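Local structure of alpha-L-arabinofuranosidase B (Aspergillus kawachii, 6SXT) at residues T21-Y26 against Q309-A314; G129-E134 against T169-T174; A240-N245 against P300-E305; T433-W438 against R443-Y448; A455-V460 against D464-F469. The protein hydrolyses terminal non-reducing alpha-L-arabinofuranose residues from arabinoxylan, arabinan and related plant polysaccharides, cutting 1,2-, 1,3- and 1,5-alpha linkages. One frame throughout, in Å; residues are numbered along the deposited sequence.

Contact 1: T21-Y26 against Q309-A314; sequences TTRALY and QENIVA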
# COMPACT_ATOMS: atom_id res chain seq x y z
N THR A 21 -5.22 10.67 0.15
CA THR A 21 -4.83 10.89 -1.24
C THR A 21 -6.04 10.83 -2.15
O THR A 21 -5.88 11.11 -3.34
CB THR A 21 -3.70 9.95 -1.65
OG1 THR A 21 -4.18 8.61 -1.47
CG2 THR A 21 -2.44 10.19 -0.86
N THR A 22 -7.18 10.39 -1.65
CA THR A 22 -8.40 10.24 -2.48
C THR A 22 -9.29 11.47 -2.43
O THR A 22 -9.93 11.74 -3.46
CB THR A 22 -9.14 8.96 -2.16
OG1 THR A 22 -9.62 9.10 -0.82
CG2 THR A 22 -8.26 7.74 -2.34
N ARG A 23 -9.45 12.11 -1.28
CA ARG A 23 -10.49 13.16 -1.14
C ARG A 23 -10.22 14.11 -0.01
O ARG A 23 -9.49 13.81 0.96
CB ARG A 23 -11.87 12.53 -0.98
CG ARG A 23 -12.05 11.72 0.30
CD ARG A 23 -13.52 11.37 0.45
NE ARG A 23 -13.80 10.62 1.66
CZ ARG A 23 -14.91 10.78 2.37
NH1 ARG A 23 -15.85 11.65 2.03
NH2 ARG A 23 -15.06 10.06 3.47
N ALA A 24 -10.82 15.29 -0.12
CA ALA A 24 -10.92 16.21 1.00
C ALA A 24 -11.75 15.60 2.12
O ALA A 24 -12.79 14.93 1.83
CB ALA A 24 -11.59 17.50 0.50
N LEU A 25 -11.36 15.86 3.36
CA LEU A 25 -12.08 15.33 4.54
C LEU A 25 -12.83 16.43 5.27
O LEU A 25 -13.45 16.15 6.31
CB LEU A 25 -11.07 14.60 5.42
CG LEU A 25 -10.42 13.40 4.74
CD1 LEU A 25 -9.34 12.83 5.62
CD2 LEU A 25 -11.43 12.35 4.37
N TYR A 26 -12.70 17.66 4.80
CA TYR A 26 -13.53 18.82 5.24
C TYR A 26 -14.26 19.33 4.02
O TYR A 26 -13.66 19.46 2.96
CB TYR A 26 -12.65 19.95 5.78
CG TYR A 26 -11.84 19.66 7.02
CD1 TYR A 26 -10.63 19.01 6.95
CD2 TYR A 26 -12.24 20.16 8.24
CE1 TYR A 26 -9.86 18.80 8.06
CE2 TYR A 26 -11.48 19.95 9.38
CZ TYR A 26 -10.29 19.27 9.29
OH TYR A 26 -9.51 19.08 10.40
N GLN A 309 -19.01 7.09 9.23
CA GLN A 309 -19.16 5.86 8.42
C GLN A 309 -20.23 6.08 7.34
O GLN A 309 -20.00 5.67 6.22
CB GLN A 309 -19.46 4.65 9.31
CG GLN A 309 -19.97 3.46 8.55
CD GLN A 309 -19.04 2.80 7.58
OE1 GLN A 309 -19.46 1.90 6.81
NE2 GLN A 309 -17.80 3.15 7.65
N GLU A 310 -21.31 6.79 7.67
CA GLU A 310 -22.36 7.11 6.66
C GLU A 310 -21.74 7.97 5.54
O GLU A 310 -22.01 7.70 4.36
CB GLU A 310 -23.50 7.83 7.35
CG GLU A 310 -24.66 8.10 6.43
CD GLU A 310 -25.90 8.66 7.15
OE1 GLU A 310 -25.78 9.06 8.34
OE2 GLU A 310 -26.95 8.71 6.50
N ASN A 311 -20.87 8.89 5.89
CA ASN A 311 -20.16 9.76 4.94
C ASN A 311 -19.26 8.89 4.05
O ASN A 311 -19.23 9.10 2.82
CB ASN A 311 -19.46 10.86 5.68
CG ASN A 311 -18.68 11.75 4.76
OD1 ASN A 311 -17.59 11.36 4.29
ND2 ASN A 311 -19.26 12.89 4.42
N ILE A 312 -18.46 8.00 4.64
CA ILE A 312 -17.57 7.10 3.89
C ILE A 312 -18.38 6.29 2.88
O ILE A 312 -18.01 6.21 1.71
CB ILE A 312 -16.76 6.23 4.87
CG1 ILE A 312 -15.81 7.08 5.68
CG2 ILE A 312 -16.03 5.19 4.07
CD1 ILE A 312 -15.25 6.35 6.89
N VAL A 313 -19.47 5.68 3.30
CA VAL A 313 -20.33 4.87 2.42
C VAL A 313 -20.80 5.78 1.27
O VAL A 313 -20.77 5.33 0.09
CB VAL A 313 -21.50 4.25 3.19
CG1 VAL A 313 -22.53 3.65 2.24
CG2 VAL A 313 -20.98 3.17 4.14
N ALA A 314 -21.17 6.99 1.56
CA ALA A 314 -21.68 7.90 0.48
C ALA A 314 -20.56 8.31 -0.46
O ALA A 314 -20.88 8.75 -1.60
CB ALA A 314 -22.37 9.09 1.08
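Arg23 reaches across to Asn311 and closes both of its terminal nitrogens on a single oxygen. NH1 of Arg23 lies 2.9 Å from OD1 of Asn311, and NH2 of Arg23 lies 3.0 Å from the same OD1; both are hydrogen bonds, with N-H...O angles of 147° and 142°. One acceptor centred between two roughly parallel N-H bonds cannot lie straight ahead of either, so both bonds are bent. OD1 sits in the guanidinium plane, and the amide is turned only 21° from it, so the two flat groups meet edge to edge, nearly coplanar. The arginine chain, extended from CG to NE, carries its head from the loop after strand 15-20 to helix 302-315. Ile312, the next residue of that helix, adds a van der Waals contact at the guanidinium edge: its CG1 is 3.8 Å from NH2 of Arg23, the side chains crossing at about a right angle. Beyond the segments, NE of Arg23 forms a salt bridge with Glu292 of strand 288-296, and Pro4 of helix 4-10 touches both Arg23 and Asn311. In the catalytic domain, a buried arginine thus ties a loop, a helix and a sheet strand together: Glu292 probably balances its charge, while the neutral amide of Asn311 takes one N-H from each terminal nitrogen and, together with Glu292, probably restrains the guanidinium's rotation.

Contact 2: G129-E134 against T169-T174; sequences GYRNNE and TSSTDT. With EDO (1,2-ethanediol), chain N.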
# COMPACT_ATOMS: atom_id res chain seq x y z
N GLY A 129 7.00 3.28 4.37
CA GLY A 129 6.55 3.92 5.60
C GLY A 129 6.55 5.41 5.53
O GLY A 129 7.43 6.00 4.91
N TYR A 130 5.60 6.02 6.25
CA TYR A 130 5.50 7.47 6.45
C TYR A 130 5.41 7.78 7.94
O TYR A 130 4.95 6.97 8.75
CB TYR A 130 4.27 8.04 5.73
CG TYR A 130 4.29 7.89 4.23
CD1 TYR A 130 3.86 6.74 3.62
CD2 TYR A 130 4.76 8.91 3.41
CE1 TYR A 130 3.92 6.57 2.25
CE2 TYR A 130 4.81 8.78 2.02
CZ TYR A 130 4.38 7.59 1.44
OH TYR A 130 4.44 7.41 0.09
N ARG A 131 5.79 9.02 8.28
CA ARG A 131 5.84 9.42 9.70
C ARG A 131 5.83 10.91 9.84
O ARG A 131 6.26 11.63 8.90
CB ARG A 131 7.10 8.83 10.33
CG ARG A 131 7.17 8.85 11.83
CD ARG A 131 8.25 7.89 12.37
NE ARG A 131 8.00 7.64 13.76
CZ ARG A 131 8.05 6.48 14.34
NH1 ARG A 131 8.48 5.41 13.68
NH2 ARG A 131 7.68 6.36 15.59
N ASN A 132 5.43 11.36 11.03
CA ASN A 132 5.64 12.77 11.46
C ASN A 132 5.98 12.69 12.94
O ASN A 132 5.10 12.35 13.71
CB ASN A 132 4.47 13.68 11.19
CG ASN A 132 4.81 15.14 11.48
OD1 ASN A 132 5.51 15.42 12.45
ND2 ASN A 132 4.37 16.04 10.64
N ASN A 133 7.25 12.91 13.29
CA ASN A 133 7.71 12.90 14.69
C ASN A 133 7.64 14.29 15.34
O ASN A 133 8.04 14.38 16.52
CB ASN A 133 9.10 12.31 14.78
CG ASN A 133 9.09 10.81 14.60
OD1 ASN A 133 8.12 10.13 14.94
ND2 ASN A 133 10.19 10.25 14.09
N GLU A 134 7.19 15.30 14.63
CA GLU A 134 7.06 16.68 15.17
C GLU A 134 5.61 17.15 15.12
O GLU A 134 5.32 18.23 14.61
CB GLU A 134 8.00 17.58 14.38
CG GLU A 134 9.45 17.15 14.52
CD GLU A 134 10.48 17.94 13.72
OE1 GLU A 134 10.08 18.85 12.96
OE2 GLU A 134 11.68 17.65 13.85
N THR A 169 8.06 9.56 19.40
CA THR A 169 8.75 10.61 18.64
C THR A 169 10.18 10.22 18.29
O THR A 169 10.73 10.85 17.40
CB THR A 169 8.73 11.94 19.38
OG1 THR A 169 9.30 11.73 20.68
CG2 THR A 169 7.35 12.49 19.53
N SER A 170 10.76 9.24 18.97
CA SER A 170 12.15 8.79 18.70
C SER A 170 12.25 7.75 17.59
O SER A 170 13.38 7.31 17.29
CB SER A 170 12.75 8.27 19.98
OG SER A 170 12.02 7.16 20.45
N SER A 171 11.13 7.17 17.12
CA SER A 171 11.14 6.03 16.19
C SER A 171 11.72 4.79 16.87
O SER A 171 12.17 3.87 16.18
CB SER A 171 11.83 6.33 14.90
OG SER A 171 11.40 7.59 14.36
N THR A 172 11.68 4.74 18.21
CA THR A 172 12.16 3.55 18.95
C THR A 172 11.12 3.08 19.95
O THR A 172 10.16 3.82 20.26
CB THR A 172 13.49 3.85 19.71
OG1 THR A 172 13.21 4.70 20.81
CG2 THR A 172 14.53 4.46 18.79
N ASP A 173 11.28 1.83 20.40
CA ASP A 173 10.39 1.22 21.41
C ASP A 173 10.72 1.80 22.78
O ASP A 173 11.74 1.38 23.35
CB ASP A 173 10.53 -0.29 21.36
CG ASP A 173 9.60 -1.05 22.29
OD1 ASP A 173 9.03 -0.42 23.21
OD2 ASP A 173 9.54 -2.29 22.12
N THR A 174 9.90 2.68 23.28
CA THR A 174 10.01 3.30 24.62
C THR A 174 9.07 2.64 25.62
O THR A 174 8.93 3.19 26.73
CB THR A 174 9.83 4.81 24.50
OG1 THR A 174 8.54 5.04 23.91
CG2 THR A 174 10.93 5.41 23.65
C1 EDO N . 7.30 12.81 24.69
O1 EDO N . 8.22 12.26 23.78
C2 EDO N . 6.16 13.49 24.02
O2 EDO N . 5.24 14.05 24.97
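Beside the arabinofuranose pocket of the catalytic domain, strand 130-132 and the turn that follows it meet the loop leading to Asp173, a residue that touches the bound cyclopentyl inhibitor. Asn133 joins the two sides. Its ND2 donates to OG of Ser171 at 2.9 Å with an N-H...O angle of 143°, the hydroxyl lying 20° out of the amide plane. The other end of the same amide faces back to its own strand, where OD1 of Asn133 accepts from NE of Arg131 at 2.8 Å. With CG beside the backbone N (chi1 -74°), the amide is placed between arginine and serine, and bonds at both ends limit its rotation. Ser171 also lies against the arginine: its OG stands 3.4 Å above the guanidinium plane, offset toward the rim, so the 3.5 Å between NE of Arg131 and OG of Ser171 is a contact over the face and not a hydrogen bond. Thr169 adds backbone packing, its O being 3.2 Å from CG of Asn133. The strand end is turned by an Asx turn in which OD1 of Asn132 accepts from N of Glu134 at 2.8 Å. NH2 of Arg131 binds the carbonyl oxygens of Glu168 and of Gly280, a substrate-binding residue, while OD2 of Asp173 takes a bond from Asn206. With its NE oriented by the Asn133 amide, Arg131 thus probably acts in the second shell, helping to hold the backbone of Gly280 beside the proton donor Asp281.

Contact 3: A240-N245 against P300-E305; sequences AIRGAN and PSDDTE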
# COMPACT_ATOMS: atom_id res chain seq x y z
N ALA A 240 -11.57 1.30 22.32
CA ALA A 240 -12.53 0.54 21.50
C ALA A 240 -11.99 0.27 20.10
O ALA A 240 -11.16 1.05 19.59
CB ALA A 240 -13.81 1.29 21.38
N ILE A 241 -12.45 -0.82 19.53
CA ILE A 241 -12.24 -1.20 18.11
C ILE A 241 -13.62 -1.28 17.51
O ILE A 241 -14.43 -2.07 17.98
CB ILE A 241 -11.56 -2.55 17.94
CG1 ILE A 241 -10.16 -2.57 18.59
CG2 ILE A 241 -11.54 -2.97 16.48
CD1 ILE A 241 -9.57 -3.93 18.66
N ARG A 242 -13.81 -0.58 16.39
CA ARG A 242 -15.05 -0.71 15.60
C ARG A 242 -14.66 -0.92 14.14
O ARG A 242 -13.62 -0.38 13.72
CB ARG A 242 -15.90 0.54 15.78
CG ARG A 242 -16.24 0.82 17.22
CD ARG A 242 -17.16 2.01 17.40
NE ARG A 242 -18.54 1.71 17.00
CZ ARG A 242 -19.42 2.59 16.56
NH1 ARG A 242 -19.12 3.86 16.39
NH2 ARG A 242 -20.63 2.16 16.26
N GLY A 243 -15.46 -1.66 13.40
CA GLY A 243 -15.14 -1.98 12.02
C GLY A 243 -16.42 -1.96 11.20
O GLY A 243 -17.49 -2.28 11.67
N ALA A 244 -16.26 -1.66 9.94
CA ALA A 244 -17.36 -1.64 8.95
C ALA A 244 -16.82 -1.98 7.59
O ALA A 244 -15.62 -1.82 7.32
CB ALA A 244 -18.02 -0.29 8.85
N ASN A 245 -17.74 -2.42 6.70
CA ASN A 245 -17.52 -2.36 5.24
C ASN A 245 -17.62 -0.91 4.84
O ASN A 245 -18.64 -0.29 5.01
CB ASN A 245 -18.62 -3.19 4.57
CG ASN A 245 -18.40 -3.31 3.08
OD1 ASN A 245 -17.62 -2.55 2.50
ND2 ASN A 245 -19.19 -4.18 2.44
N PRO A 300 -14.26 10.17 20.58
CA PRO A 300 -15.50 10.39 19.82
C PRO A 300 -16.62 9.48 20.30
O PRO A 300 -16.38 8.34 20.69
CB PRO A 300 -15.13 9.95 18.39
CG PRO A 300 -13.64 10.12 18.35
CD PRO A 300 -13.16 9.71 19.73
N SER A 301 -17.82 10.04 20.26
CA SER A 301 -19.04 9.24 20.53
C SER A 301 -19.23 8.21 19.43
O SER A 301 -18.80 8.38 18.28
CB SER A 301 -20.25 10.09 20.67
OG SER A 301 -20.61 10.73 19.43
N ASP A 302 -19.95 7.13 19.76
CA ASP A 302 -20.36 6.17 18.74
C ASP A 302 -21.16 6.90 17.65
O ASP A 302 -21.00 6.54 16.46
CB ASP A 302 -21.18 4.98 19.26
CG ASP A 302 -20.40 3.94 20.05
OD1 ASP A 302 -19.18 4.19 20.32
OD2 ASP A 302 -20.98 2.89 20.35
N ASP A 303 -22.02 7.84 18.05
CA ASP A 303 -22.88 8.57 17.09
C ASP A 303 -22.00 9.32 16.09
O ASP A 303 -22.31 9.29 14.89
CB ASP A 303 -23.78 9.59 17.80
CG ASP A 303 -24.79 10.22 16.87
OD1 ASP A 303 -25.70 9.50 16.41
OD2 ASP A 303 -24.68 11.45 16.63
N THR A 304 -20.98 9.98 16.57
CA THR A 304 -20.08 10.78 15.67
C THR A 304 -19.45 9.82 14.68
O THR A 304 -19.47 10.08 13.49
CB THR A 304 -19.02 11.48 16.49
OG1 THR A 304 -19.66 12.49 17.28
CG2 THR A 304 -17.91 12.09 15.67
N GLU A 305 -18.88 8.72 15.15
CA GLU A 305 -18.30 7.72 14.24
C GLU A 305 -19.32 7.15 13.27
O GLU A 305 -18.99 6.93 12.10
CB GLU A 305 -17.66 6.60 15.05
CG GLU A 305 -16.42 7.07 15.77
CD GLU A 305 -15.91 6.00 16.72
OE1 GLU A 305 -16.77 5.29 17.33
OE2 GLU A 305 -14.67 5.87 16.86
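Arg242, on strand 238-245 of the concanavalin-like catalytic domain, reaches across to the first turn of helix 302-315, where Asp302 and Glu305 form a salt-bridge network with it. The backbones stay well apart, CA of Arg242 and CA of Glu305 being 9.1 Å from each other, so the contact is made by side chains and one helix carbonyl. Its tight part is the buried pair with Glu305: NH1 of Arg242 donates to OE1 of Glu305 at 2.9 Å and 160°. The carboxylate oxygen is close to the guanidinium plane, but is approached on its anti side and 34° out of its own plane. A bend in the arginine chain at chi3 turns the head toward the helix. Asp302 makes the looser, exposed side. Its carboxylate stacks over one guanidinium face, the planes 14° apart and CG of Asp302 3.8 Å above the centre. Here the salt bridge is long, 3.9 Å from NH1 of Arg242 to OD1 of Asp302, and rests on charge alone because no N-H points at the oxygen. Lys233 of the neighbouring strand forms salt bridges with both acids, which probably helps keep them charged. NE and NH2 of Arg242 are taken up by Thr253 and Asn306. The helix backbone adds one further bond: NH1 of Arg242 meets O of Asp302 at 3.3 Å, in the carbonyl plane and on a lone pair.

Contact 4: T433-W438 against R443-Y448; sequences TSLRSW and RYFRHY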
# COMPACT_ATOMS: atom_id res chain seq x y z
N THR A 433 4.18 -2.86 -23.76
CA THR A 433 3.70 -2.93 -22.38
C THR A 433 4.87 -2.75 -21.44
O THR A 433 5.99 -3.13 -21.73
CB THR A 433 2.98 -4.26 -22.12
OG1 THR A 433 2.29 -4.13 -20.88
CG2 THR A 433 3.96 -5.42 -22.05
N SER A 434 4.59 -2.20 -20.26
CA SER A 434 5.47 -2.30 -19.10
C SER A 434 4.72 -3.20 -18.10
O SER A 434 3.52 -3.01 -17.91
CB SER A 434 5.83 -0.96 -18.50
OG SER A 434 6.53 -0.17 -19.47
N LEU A 435 5.42 -4.06 -17.39
CA LEU A 435 4.75 -5.01 -16.49
C LEU A 435 5.10 -4.63 -15.05
O LEU A 435 6.24 -4.82 -14.58
CB LEU A 435 5.22 -6.44 -16.84
CG LEU A 435 4.75 -6.92 -18.21
CD1 LEU A 435 5.39 -8.27 -18.55
CD2 LEU A 435 3.26 -7.06 -18.20
N ARG A 436 4.12 -4.01 -14.36
CA ARG A 436 4.35 -3.48 -13.01
C ARG A 436 4.08 -4.59 -11.98
O ARG A 436 3.09 -5.24 -12.07
CB ARG A 436 3.38 -2.31 -12.77
CG ARG A 436 3.68 -1.51 -11.51
CD ARG A 436 2.81 -0.28 -11.35
NE ARG A 436 1.44 -0.71 -11.18
CZ ARG A 436 0.47 -0.66 -12.11
NH1 ARG A 436 0.67 -0.16 -13.31
NH2 ARG A 436 -0.74 -1.17 -11.84
N SER A 437 4.94 -4.73 -11.00
CA SER A 437 4.72 -5.67 -9.89
C SER A 437 3.43 -5.27 -9.16
O SER A 437 3.34 -4.11 -8.75
CB SER A 437 5.86 -5.74 -8.98
OG SER A 437 5.54 -6.44 -7.77
N TRP A 438 2.49 -6.18 -8.98
CA TRP A 438 1.32 -5.90 -8.13
C TRP A 438 1.75 -5.68 -6.70
O TRP A 438 1.26 -4.75 -6.03
CB TRP A 438 0.32 -7.05 -8.22
CG TRP A 438 -0.86 -6.81 -7.32
CD1 TRP A 438 -1.95 -6.05 -7.60
CD2 TRP A 438 -0.98 -7.22 -5.96
NE1 TRP A 438 -2.75 -5.97 -6.50
CE2 TRP A 438 -2.19 -6.68 -5.48
CE3 TRP A 438 -0.18 -7.98 -5.11
CZ2 TRP A 438 -2.61 -6.87 -4.17
CZ3 TRP A 438 -0.61 -8.18 -3.82
CH2 TRP A 438 -1.78 -7.60 -3.33
N ARG A 443 8.03 -1.13 -8.73
CA ARG A 443 8.95 -1.98 -9.53
C ARG A 443 8.27 -2.60 -10.72
O ARG A 443 7.08 -2.92 -10.69
CB ARG A 443 9.55 -3.02 -8.61
CG ARG A 443 10.47 -2.43 -7.55
CD ARG A 443 10.98 -3.45 -6.55
NE ARG A 443 11.90 -2.79 -5.64
CZ ARG A 443 13.19 -2.51 -5.89
NH1 ARG A 443 13.75 -2.92 -7.00
NH2 ARG A 443 13.89 -1.77 -5.04
N TYR A 444 9.08 -2.80 -11.76
CA TYR A 444 8.67 -3.24 -13.08
C TYR A 444 9.62 -4.31 -13.60
O TYR A 444 10.79 -4.27 -13.25
CB TYR A 444 8.74 -2.09 -14.08
CG TYR A 444 7.71 -1.00 -13.87
CD1 TYR A 444 7.90 -0.02 -12.94
CD2 TYR A 444 6.56 -0.98 -14.64
CE1 TYR A 444 6.90 0.92 -12.70
CE2 TYR A 444 5.59 -0.01 -14.45
CZ TYR A 444 5.79 0.95 -13.49
OH TYR A 444 4.82 1.93 -13.31
N PHE A 445 9.10 -5.21 -14.43
CA PHE A 445 10.03 -6.03 -15.28
C PHE A 445 11.07 -5.09 -15.87
O PHE A 445 10.68 -4.10 -16.53
CB PHE A 445 9.35 -6.72 -16.45
CG PHE A 445 8.69 -8.06 -16.21
CD1 PHE A 445 7.94 -8.37 -15.09
CD2 PHE A 445 8.85 -9.06 -17.17
CE1 PHE A 445 7.31 -9.59 -14.96
CE2 PHE A 445 8.24 -10.28 -17.04
CZ PHE A 445 7.49 -10.56 -15.93
N ARG A 446 12.35 -5.37 -15.68
CA ARG A 446 13.43 -4.49 -16.18
C ARG A 446 14.64 -5.36 -16.51
O ARG A 446 15.09 -6.09 -15.61
CB ARG A 446 13.80 -3.42 -15.13
CG ARG A 446 14.77 -2.35 -15.64
CD ARG A 446 16.25 -2.63 -15.29
NE ARG A 446 17.02 -1.65 -16.05
CZ ARG A 446 17.26 -0.40 -15.63
NH1 ARG A 446 17.06 -0.07 -14.37
NH2 ARG A 446 17.78 0.47 -16.49
N HIS A 447 15.13 -5.26 -17.75
CA HIS A 447 16.38 -5.97 -18.13
C HIS A 447 17.59 -5.09 -17.77
O HIS A 447 17.59 -3.85 -17.97
CB HIS A 447 16.37 -6.51 -19.56
CG HIS A 447 16.36 -5.47 -20.60
ND1 HIS A 447 17.56 -4.93 -21.04
CD2 HIS A 447 15.36 -4.79 -21.22
CE1 HIS A 447 17.29 -4.02 -21.94
NE2 HIS A 447 15.96 -3.88 -22.04
N TYR A 448 18.59 -5.73 -17.19
CA TYR A 448 19.84 -5.08 -16.76
C TYR A 448 20.97 -6.13 -16.92
O TYR A 448 20.93 -7.17 -16.27
CB TYR A 448 19.73 -4.56 -15.32
CG TYR A 448 20.92 -3.77 -14.87
CD1 TYR A 448 21.00 -2.41 -15.11
CD2 TYR A 448 21.96 -4.39 -14.21
CE1 TYR A 448 22.10 -1.68 -14.67
CE2 TYR A 448 23.06 -3.68 -13.77
CZ TYR A 448 23.12 -2.32 -14.02
OH TYR A 448 24.20 -1.60 -13.59
O HOH W 1 8.14 -3.64 -17.44
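Two strands of the beta-trefoil arabinose-binding domain, 433-437 and 444-448, meet here at a single antiparallel bridge, with Arg436 and Tyr444 as a non-hydrogen-bonded pair. The strand axes approach to 4.8 Å with 119° between their directions, so the strands soon diverge. Backbone bonds flank the bridge: N of Phe445 donates to O of Leu435 at 2.9 Å, and N of Ser437 donates to O of Arg443 at 2.8 Å. Where the chains separate, a water takes the N-H of Leu435 and donates to O of Phe445, replacing a direct bond. Side chains pack over two aromatic faces. CD1 of Leu435 sits over the middle of the Phe445 ring, 3.8 Å from its centroid, a CH-pi contact. Arg436 lies alongside Tyr444, both pointing the same way, with CG of Arg436 4.0 Å from the tyrosine ring centroid and displaced toward the rim. Because CG is anti to the backbone N (chi1 -169°), the arginine's aliphatic part follows the ring; the chain then bends at chi3, and the guanidinium plane ends 80° from the ring. Their polar ends converge on Gln425, whose OE1 bonds both OH of Tyr444 and NH1 of Arg436, while NH2 of Arg436 binds O of Leu322. Farther along strand 444-448 comes the substrate-binding His447. The bridge joins the two-stranded sheet 422-426/433-437 to the next one, 444-448/451-455, within the beta-trefoil.

Contact 5: A455-V460 against D464-F469; sequences ASNGGV and DSKTSF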
# COMPACT_ATOMS: atom_id res chain seq x y z
N ALA A 455 12.64 -3.92 -11.01
CA ALA A 455 13.48 -2.73 -10.75
C ALA A 455 12.58 -1.50 -10.57
O ALA A 455 11.57 -1.36 -11.28
CB ALA A 455 14.42 -2.47 -11.89
N SER A 456 13.07 -0.61 -9.71
CA SER A 456 12.50 0.75 -9.56
C SER A 456 13.31 1.73 -10.41
O SER A 456 14.46 1.49 -10.75
CB SER A 456 12.38 1.11 -8.12
OG SER A 456 13.65 1.13 -7.47
N ASN A 457 12.69 2.88 -10.68
CA ASN A 457 13.27 3.99 -11.46
C ASN A 457 14.15 4.79 -10.50
O ASN A 457 13.66 5.75 -9.89
CB ASN A 457 12.16 4.79 -12.13
CG ASN A 457 12.59 5.85 -13.13
OD1 ASN A 457 11.75 6.63 -13.64
ND2 ASN A 457 13.84 5.82 -13.49
N GLY A 458 15.40 4.39 -10.33
CA GLY A 458 16.23 4.80 -9.21
C GLY A 458 15.96 3.97 -7.99
O GLY A 458 14.83 3.54 -7.77
N GLY A 459 17.00 3.73 -7.21
CA GLY A 459 16.87 2.92 -5.99
C GLY A 459 18.20 2.41 -5.52
O GLY A 459 19.24 2.76 -6.12
N VAL A 460 18.16 1.62 -4.48
CA VAL A 460 19.40 1.17 -3.82
C VAL A 460 20.02 -0.01 -4.56
O VAL A 460 21.20 -0.30 -4.23
CB VAL A 460 19.17 0.88 -2.34
CG1 VAL A 460 18.64 2.08 -1.60
CG2 VAL A 460 18.29 -0.34 -2.10
N ASP A 464 18.38 -0.91 -10.35
CA ASP A 464 17.42 0.21 -10.29
C ASP A 464 18.00 1.43 -10.98
O ASP A 464 17.43 2.54 -10.85
CB ASP A 464 17.07 0.59 -8.85
CG ASP A 464 16.45 -0.48 -7.97
OD1 ASP A 464 15.78 -1.38 -8.52
OD2 ASP A 464 16.68 -0.43 -6.74
N SER A 465 19.05 1.28 -11.79
CA SER A 465 19.61 2.44 -12.52
C SER A 465 18.55 3.24 -13.27
O SER A 465 17.74 2.71 -14.06
CB SER A 465 20.73 2.01 -13.45
OG SER A 465 21.20 3.13 -14.16
N LYS A 466 18.60 4.57 -13.16
CA LYS A 466 17.73 5.42 -13.97
C LYS A 466 18.12 5.41 -15.43
O LYS A 466 17.29 5.69 -16.28
CB LYS A 466 17.75 6.85 -13.43
CG LYS A 466 17.13 6.97 -12.06
CD LYS A 466 16.78 8.42 -11.78
CE LYS A 466 15.61 8.58 -10.86
NZ LYS A 466 15.22 9.98 -10.79
N THR A 467 19.38 5.11 -15.72
CA THR A 467 19.85 5.08 -17.13
C THR A 467 19.06 4.04 -17.91
O THR A 467 19.07 2.88 -17.46
CB THR A 467 21.34 4.79 -17.18
OG1 THR A 467 21.94 5.83 -16.43
CG2 THR A 467 21.89 4.81 -18.58
N SER A 468 18.39 4.47 -18.94
CA SER A 468 17.66 3.61 -19.90
C SER A 468 16.46 2.94 -19.19
O SER A 468 15.95 1.98 -19.72
CB SER A 468 18.60 2.52 -20.48
OG SER A 468 18.05 1.95 -21.64
N PHE A 469 15.98 3.53 -18.10
CA PHE A 469 14.91 2.86 -17.31
C PHE A 469 13.69 2.69 -18.20
O PHE A 469 13.14 1.57 -18.31
CB PHE A 469 14.56 3.61 -16.02
CG PHE A 469 13.49 2.88 -15.27
CD1 PHE A 469 13.79 1.84 -14.41
CD2 PHE A 469 12.17 3.24 -15.47
CE1 PHE A 469 12.78 1.19 -13.72
CE2 PHE A 469 11.16 2.56 -14.78
CZ PHE A 469 11.47 1.55 -13.91
O HOH W 2 15.02 7.15 -15.53
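The amide of Asn457 lies flat over one face of the Phe469 ring, the two planes 7° apart. CB of Asn457 is centred above that face, 3.6 Å from the ring centroid, a CH-pi contact, and the carbonyl O of Ala455 meets the ring at its edge, in plane. With CG of Asn457 anti to the backbone N (chi1 -171°), the amide extends along the ring toward CB of Phe469, which is 3.4 Å from ND2 of Asn457. ND2 donates to a water at 2.7 Å that bonds O of Lys466, and OD1 of Asn457 is hydrogen-bonded to OG1 of Thr69. The segments run from the end of strand 451-455 through the loop to the start of helix 469-472 of the beta-trefoil domain. A type II turn from Lys466 to Phe469 leads into the helix, and an ST turn, Ser465 OG accepting from N of Thr467, overlaps its start. At the start of segment 464-469, OD1 of Asp464 accepts from N of Ser456 at 3.1 Å, from above the carboxylate plane, and pairs with Arg443; OD2 accepts from Gln461. The 2.8 Å bond from N of Gly458 to O of Asp464 is weak because of its 129° angle.

Contacts 1, 2 and 3 belong to the catalytic domain, contacts 4 and 5 to the arabinose-binding domain. Contacts 1 and 3 share helix 302-315, their centres 15 Å apart, and lie away from the annotated sites. Contact 2 approaches catalysis most closely: its Asp173 touches the bound inhibitor, and the Arg131 side chain is about 7 Å from both the inhibitor and the proton donor Asp281. Across the domains, contacts 2 and 4 have centres 32 Å apart. Contacts 4 and 5 adjoin, with centres 11 Å apart. The backbones of Tyr444 and Ala455 are bonded, and Arg446 reaches O of Ser465. Among sugar-binding residues, Phe403 is about 6 Å from the Asp464 side chain and Asp472 about 6 Å from that of Phe469.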